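Local coordinates for protein diaminopimelate decarboxylase (Aquifex aeolicus, PDB 2P3E) that probably catalyses the pyridoxal phosphate-dependent decarboxylation of meso-diaminopimelate to L-lysine, the last step of lysine biosynthesis by the diaminopimelate route, at residues Phe32-Lys45 and Glu393-Arg407. Numbering follows the deposited sequence.
Sequences FGTPLYVYSSNFIK and EVLVENGSVKLIRKR
Val38 pairs with Val394, and Tyr39 with Leu395, in a parallel ladder that joins strand 36-40 to the hairpin 393-405 in the beta domain of this class-II decarboxylase, next to its TIM-barrel domain. The two strand axes run at 27°, Tyr39 N bonds Val394 O, and the ladder ends with Ser41 N giving a bond to Val396 O at the first turn of helix 41-54. On one face, Val394 is the main bump: its CG1 sits over the Phe32 ring, 3.9 Å from the centroid in a CH-pi contact, while Val401 CG2 meets the edge of that ring and Leu403 CD1 slides past its CD1. The other branch, Val394 CG2, fits against Val38 CG2 at 3.6 Å, and Val38 CG1 in turn meets Val396 CG2. On the opposite face, Ile404 CD1 approaches the Tyr39 ring obliquely; Tyr39 OH bonds Glu393 OE2 on the anti side, and Asn67 is its second partner. Ring and carboxylate planes stand 74° apart. Leu395 CD1 fills the notch at the strand-to-helix junction, 3.6 Å from Ser41 N. Ser41 chi1 of -176° swings OG away from the backbone N toward Glu397, where it meets OE1 at 2.7 Å, an oxygen that also makes a weak salt bridge with Lys45 NZ. Arg407 plugs the bend at 32-35, where a cis peptide precedes Pro35: its chain kinks at chi3, bringing NH2 to Phe32 O at 2.9 Å. The guanidinium meets Pro35 O end-on, NH1 at 2.8 Å in the carbonyl plane and NH2 at 2.9 Å from above it. A leucine here would probably leave the carbonyls of Phe32 and Pro35 without their charged donor and the bend less firmly held to the hairpin. A water bridges Arg407 NE and Phe32 O, donating to the carbonyl oxygen.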
loop_
_atom_site.group_PDB
_atom_site.type_symbol
_atom_site.label_atom_id
_atom_site.label_comp_id
_atom_site.label_asym_id
_atom_site.label_seq_id
_atom_site.Cartn_x
_atom_site.Cartn_y
_atom_site.Cartn_z
ATOM N N PHE B 32 11.101 4.905 21.505
ATOM C CA PHE B 32 11.261 4.233 20.207
ATOM C C PHE B 32 10.890 5.094 18.994
ATOM O O PHE B 32 11.111 4.696 17.844
ATOM C CB PHE B 32 10.475 2.908 20.201
ATOM C CG PHE B 32 11.027 1.880 21.151
ATOM C CD1 PHE B 32 12.233 1.222 20.868
ATOM C CD2 PHE B 32 10.363 1.584 22.346
ATOM C CE1 PHE B 32 12.758 0.281 21.761
ATOM C CE2 PHE B 32 10.881 0.652 23.226
ATOM C CZ PHE B 32 12.077 0.001 22.938
ATOM N N GLY B 33 10.320 6.267 19.253
ATOM C CA GLY B 33 9.890 7.180 18.200
ATOM C C GLY B 33 8.489 6.861 17.672
ATOM O O GLY B 33 7.903 5.829 18.017
ATOM N N THR B 34 7.942 7.764 16.855
ATOM C CA THR B 34 6.660 7.531 16.179
ATOM C C THR B 34 6.850 7.748 14.674
ATOM O O THR B 34 7.787 8.439 14.275
ATOM C CB THR B 34 5.525 8.473 16.704
ATOM O OG1 THR B 34 5.961 9.836 16.630
ATOM C CG2 THR B 34 5.141 8.136 18.150
ATOM N N PRO B 35 5.980 7.143 13.829
ATOM C CA PRO B 35 4.917 6.184 14.156
ATOM C C PRO B 35 5.464 4.911 14.805
ATOM O O PRO B 35 6.589 4.501 14.508
ATOM C CB PRO B 35 4.302 5.839 12.785
ATOM C CG PRO B 35 4.705 6.970 11.889
ATOM C CD PRO B 35 6.052 7.420 12.379
ATOM N N LEU B 36 4.668 4.314 15.690
ATOM C CA LEU B 36 5.050 3.108 16.423
ATOM C C LEU B 36 3.886 2.121 16.499
ATOM O O LEU B 36 2.791 2.465 16.980
ATOM C CB LEU B 36 5.496 3.470 17.858
ATOM C CG LEU B 36 6.093 2.355 18.728
ATOM C CD1 LEU B 36 7.400 1.864 18.107
ATOM C CD2 LEU B 36 6.341 2.825 20.183
ATOM N N TYR B 37 4.120 0.900 16.022
ATOM C CA TYR B 37 3.176 -0.193 16.243
ATOM C C TYR B 37 3.519 -0.910 17.537
ATOM O O TYR B 37 4.647 -1.386 17.724
ATOM C CB TYR B 37 3.204 -1.183 15.079
ATOM C CG TYR B 37 2.259 -0.834 13.941
ATOM C CD1 TYR B 37 2.728 -0.263 12.749
ATOM C CD2 TYR B 37 0.891 -1.078 14.061
ATOM C CE1 TYR B 37 1.830 0.041 11.687
ATOM C CE2 TYR B 37 0.004 -0.762 13.035
ATOM C CZ TYR B 37 0.478 -0.206 11.855
ATOM O OH TYR B 37 -0.445 0.069 10.856
ATOM N N VAL B 38 2.532 -1.014 18.419
ATOM C CA VAL B 38 2.728 -1.644 19.728
ATOM C C VAL B 38 1.770 -2.821 19.858
ATOM O O VAL B 38 0.576 -2.652 19.630
ATOM C CB VAL B 38 2.479 -0.623 20.881
ATOM C CG1 VAL B 38 2.720 -1.287 22.259
ATOM C CG2 VAL B 38 3.377 0.617 20.720
ATOM N N TYR B 39 2.301 -4.001 20.212
ATOM C CA TYR B 39 1.508 -5.201 20.334
ATOM C C TYR B 39 1.500 -5.743 21.769
ATOM O O TYR B 39 2.515 -5.668 22.477
ATOM C CB TYR B 39 2.037 -6.295 19.388
ATOM C CG TYR B 39 2.044 -5.902 17.924
ATOM C CD1 TYR B 39 0.925 -6.108 17.119
ATOM C CD2 TYR B 39 3.164 -5.300 17.352
ATOM C CE1 TYR B 39 0.936 -5.737 15.757
ATOM C CE2 TYR B 39 3.190 -4.948 15.991
ATOM C CZ TYR B 39 2.084 -5.156 15.217
ATOM O OH TYR B 39 2.157 -4.789 13.889
ATOM N N SER B 40 0.362 -6.311 22.165
ATOM C CA SER B 40 0.213 -7.003 23.452
ATOM C C SER B 40 0.433 -8.495 23.269
ATOM O O SER B 40 -0.353 -9.183 22.611
ATOM C CB SER B 40 -1.176 -6.736 24.054
ATOM O OG SER B 40 -1.501 -7.694 25.072
ATOM N N SER B 41 1.498 -9.004 23.891
ATOM C CA SER B 41 1.810 -10.417 23.843
ATOM C C SER B 41 0.680 -11.267 24.438
ATOM O O SER B 41 0.251 -12.263 23.828
ATOM C CB SER B 41 3.130 -10.684 24.583
ATOM O OG SER B 41 3.507 -12.036 24.470
ATOM N N ASN B 42 0.192 -10.871 25.616
ATOM C CA ASN B 42 -0.817 -11.669 26.308
ATOM C C ASN B 42 -2.174 -11.629 25.631
ATOM O O ASN B 42 -2.932 -12.595 25.725
ATOM C CB ASN B 42 -0.923 -11.302 27.794
ATOM C CG ASN B 42 0.176 -11.940 28.612
ATOM O OD1 ASN B 42 0.272 -13.168 28.682
ATOM N ND2 ASN B 42 1.053 -11.109 29.191
ATOM N N PHE B 43 -2.488 -10.519 24.960
ATOM C CA PHE B 43 -3.706 -10.481 24.138
ATOM C C PHE B 43 -3.667 -11.526 23.028
ATOM O O PHE B 43 -4.644 -12.272 22.838
ATOM C CB PHE B 43 -3.971 -9.088 23.546
ATOM C CG PHE B 43 -5.306 -8.967 22.834
ATOM C CD1 PHE B 43 -6.451 -8.579 23.533
ATOM C CD2 PHE B 43 -5.424 -9.261 21.471
ATOM C CE1 PHE B 43 -7.681 -8.471 22.888
ATOM C CE2 PHE B 43 -6.653 -9.135 20.809
ATOM C CZ PHE B 43 -7.784 -8.739 21.530
ATOM N N ILE B 44 -2.559 -11.567 22.285
ATOM C CA ILE B 44 -2.387 -12.527 21.187
ATOM C C ILE B 44 -2.554 -13.966 21.693
ATOM O O ILE B 44 -3.328 -14.751 21.119
ATOM C CB ILE B 44 -1.023 -12.354 20.474
ATOM C CG1 ILE B 44 -0.938 -10.981 19.778
ATOM C CG2 ILE B 44 -0.814 -13.450 19.435
ATOM C CD1 ILE B 44 0.473 -10.578 19.360
ATOM N N LYS B 45 -1.819 -14.305 22.760
ATOM C CA LYS B 45 -1.847 -15.647 23.351
ATOM C C LYS B 45 -3.257 -16.029 23.790
ATOM O O LYS B 45 -3.689 -17.157 23.549
ATOM C CB LYS B 45 -0.869 -15.767 24.546
ATOM C CG LYS B 45 0.623 -15.652 24.202
ATOM C CD LYS B 45 1.478 -15.461 25.477
ATOM C CE LYS B 45 2.979 -15.511 25.181
ATOM N NZ LYS B 45 3.760 -15.614 26.459
ATOM N N GLU B 393 8.226 -1.666 15.390
ATOM C CA GLU B 393 7.232 -2.492 16.052
ATOM C C GLU B 393 7.780 -3.010 17.401
ATOM O O GLU B 393 8.880 -3.531 17.470
ATOM C CB GLU B 393 6.859 -3.684 15.178
ATOM C CG GLU B 393 6.082 -3.318 13.881
ATOM C CD GLU B 393 5.678 -4.571 13.079
ATOM O OE1 GLU B 393 6.578 -5.330 12.609
ATOM O OE2 GLU B 393 4.464 -4.806 12.901
ATOM N N VAL B 394 6.992 -2.883 18.458
ATOM C CA VAL B 394 7.412 -3.351 19.789
ATOM C C VAL B 394 6.346 -4.283 20.346
ATOM O O VAL B 394 5.169 -4.130 20.039
ATOM C CB VAL B 394 7.672 -2.175 20.776
ATOM C CG1 VAL B 394 8.860 -1.323 20.302
ATOM C CG2 VAL B 394 6.455 -1.294 20.903
ATOM N N LEU B 395 6.781 -5.253 21.138
ATOM C CA LEU B 395 5.906 -6.243 21.754
ATOM C C LEU B 395 6.030 -6.132 23.282
ATOM O O LEU B 395 7.130 -6.306 23.847
ATOM C CB LEU B 395 6.296 -7.647 21.308
ATOM C CG LEU B 395 5.552 -8.861 21.913
ATOM C CD1 LEU B 395 4.120 -8.908 21.415
ATOM C CD2 LEU B 395 6.298 -10.129 21.547
ATOM N N VAL B 396 4.914 -5.819 23.929
ATOM C CA VAL B 396 4.879 -5.628 25.371
ATOM C C VAL B 396 4.370 -6.912 26.047
ATOM O O VAL B 396 3.486 -7.589 25.519
ATOM C CB VAL B 396 4.007 -4.422 25.754
ATOM C CG1 VAL B 396 4.034 -4.215 27.253
ATOM C CG2 VAL B 396 4.527 -3.153 25.090
ATOM N N GLU B 397 4.970 -7.267 27.184
ATOM C CA GLU B 397 4.484 -8.393 27.978
ATOM C C GLU B 397 4.751 -8.107 29.456
ATOM O O GLU B 397 5.921 -7.997 29.863
ATOM C CB GLU B 397 5.179 -9.687 27.568
ATOM C CG GLU B 397 4.646 -10.937 28.277
ATOM C CD GLU B 397 5.244 -12.218 27.728
ATOM O OE1 GLU B 397 5.220 -12.437 26.492
ATOM O OE2 GLU B 397 5.732 -13.025 28.522
ATOM N N ASN B 398 3.668 -7.967 30.218
ATOM C CA ASN B 398 3.720 -7.810 31.683
ATOM C C ASN B 398 4.821 -6.831 32.139
ATOM O O ASN B 398 5.783 -7.226 32.803
ATOM C CB ASN B 398 3.897 -9.182 32.345
ATOM C CG ASN B 398 3.648 -9.147 33.849
ATOM O OD1 ASN B 398 2.984 -8.242 34.363
ATOM N ND2 ASN B 398 4.186 -10.138 34.558
ATOM N N GLY B 399 4.697 -5.572 31.719
ATOM C CA GLY B 399 5.636 -4.521 32.123
ATOM C C GLY B 399 6.964 -4.425 31.382
ATOM O O GLY B 399 7.710 -3.468 31.592
ATOM N N SER B 400 7.294 -5.397 30.534
ATOM C CA SER B 400 8.550 -5.318 29.795
ATOM C C SER B 400 8.314 -5.292 28.283
ATOM O O SER B 400 7.182 -5.479 27.832
ATOM C CB SER B 400 9.497 -6.440 30.197
ATOM O OG SER B 400 9.055 -7.686 29.702
ATOM N N VAL B 401 9.370 -5.017 27.519
ATOM C CA VAL B 401 9.233 -4.820 26.064
ATOM C C VAL B 401 10.337 -5.475 25.259
ATOM O O VAL B 401 11.484 -5.547 25.698
ATOM C CB VAL B 401 9.130 -3.314 25.639
ATOM C CG1 VAL B 401 8.058 -2.612 26.398
ATOM C CG2 VAL B 401 10.468 -2.573 25.822
ATOM N N LYS B 402 9.981 -5.944 24.066
ATOM C CA LYS B 402 10.945 -6.372 23.093
ATOM C C LYS B 402 10.746 -5.580 21.799
ATOM O O LYS B 402 9.620 -5.395 21.332
ATOM C CB LYS B 402 10.793 -7.877 22.803
ATOM C CG LYS B 402 11.155 -8.790 23.964
ATOM C CD LYS B 402 11.033 -10.283 23.575
ATOM C CE LYS B 402 9.570 -10.609 23.234
ATOM N NZ LYS B 402 9.122 -12.053 23.447
ATOM N N LEU B 403 11.843 -5.109 21.228
ATOM C CA LEU B 403 11.796 -4.526 19.910
ATOM C C LEU B 403 11.681 -5.671 18.906
ATOM O O LEU B 403 12.562 -6.541 18.862
ATOM C CB LEU B 403 13.039 -3.648 19.653
ATOM C CG LEU B 403 13.137 -2.884 18.320
ATOM C CD1 LEU B 403 11.988 -1.853 18.220
ATOM C CD2 LEU B 403 14.484 -2.175 18.242
ATOM N N ILE B 404 10.575 -5.721 18.155
ATOM C CA ILE B 404 10.361 -6.843 17.216
ATOM C C ILE B 404 10.490 -6.450 15.709
ATOM O O ILE B 404 10.540 -7.320 14.827
ATOM C CB ILE B 404 9.046 -7.634 17.523
ATOM C CG1 ILE B 404 7.818 -6.712 17.449
ATOM C CG2 ILE B 404 9.134 -8.314 18.900
ATOM C CD1 ILE B 404 6.504 -7.449 17.279
ATOM N N ARG B 405 10.596 -5.152 15.445
ATOM C CA ARG B 405 11.037 -4.643 14.140
ATOM C C ARG B 405 11.660 -3.269 14.322
ATOM O O ARG B 405 11.015 -2.364 14.839
ATOM C CB ARG B 405 9.878 -4.564 13.129
ATOM C CG ARG B 405 10.381 -4.304 11.693
ATOM C CD ARG B 405 9.252 -4.157 10.672
ATOM N NE ARG B 405 9.813 -3.747 9.374
ATOM C CZ ARG B 405 10.064 -4.566 8.355
ATOM N NH1 ARG B 405 9.790 -5.862 8.435
ATOM N NH2 ARG B 405 10.550 -4.068 7.223
ATOM N N LYS B 406 12.919 -3.120 13.911
ATOM C CA LYS B 406 13.586 -1.813 13.963
ATOM C C LYS B 406 12.896 -0.880 12.975
ATOM O O LYS B 406 12.385 -1.328 11.935
ATOM C CB LYS B 406 15.061 -1.927 13.583
ATOM C CG LYS B 406 15.927 -2.769 14.573
ATOM C CD LYS B 406 17.383 -2.924 14.023
ATOM C CE LYS B 406 17.428 -3.770 12.731
ATOM N NZ LYS B 406 18.810 -4.272 12.367
ATOM N N ARG B 407 12.884 0.405 13.310
ATOM C CA ARG B 407 12.475 1.425 12.359
ATOM C C ARG B 407 13.422 1.391 11.161
ATOM O O ARG B 407 14.646 1.300 11.322
ATOM C CB ARG B 407 12.510 2.803 13.013
ATOM C CG ARG B 407 11.886 3.934 12.178
ATOM C CD ARG B 407 11.840 5.239 12.984
ATOM N NE ARG B 407 11.134 5.015 14.249
ATOM C CZ ARG B 407 9.805 4.983 14.386
ATOM N NH1 ARG B 407 9.002 5.158 13.326
ATOM N NH2 ARG B 407 9.280 4.731 15.576
HETATM O O HOH W 1 13.247 3.778 16.328
HETATM O O HOH W 2 13.229 6.372 15.791
HETATM O O HOH W 3 6.321 -15.059 25.627
#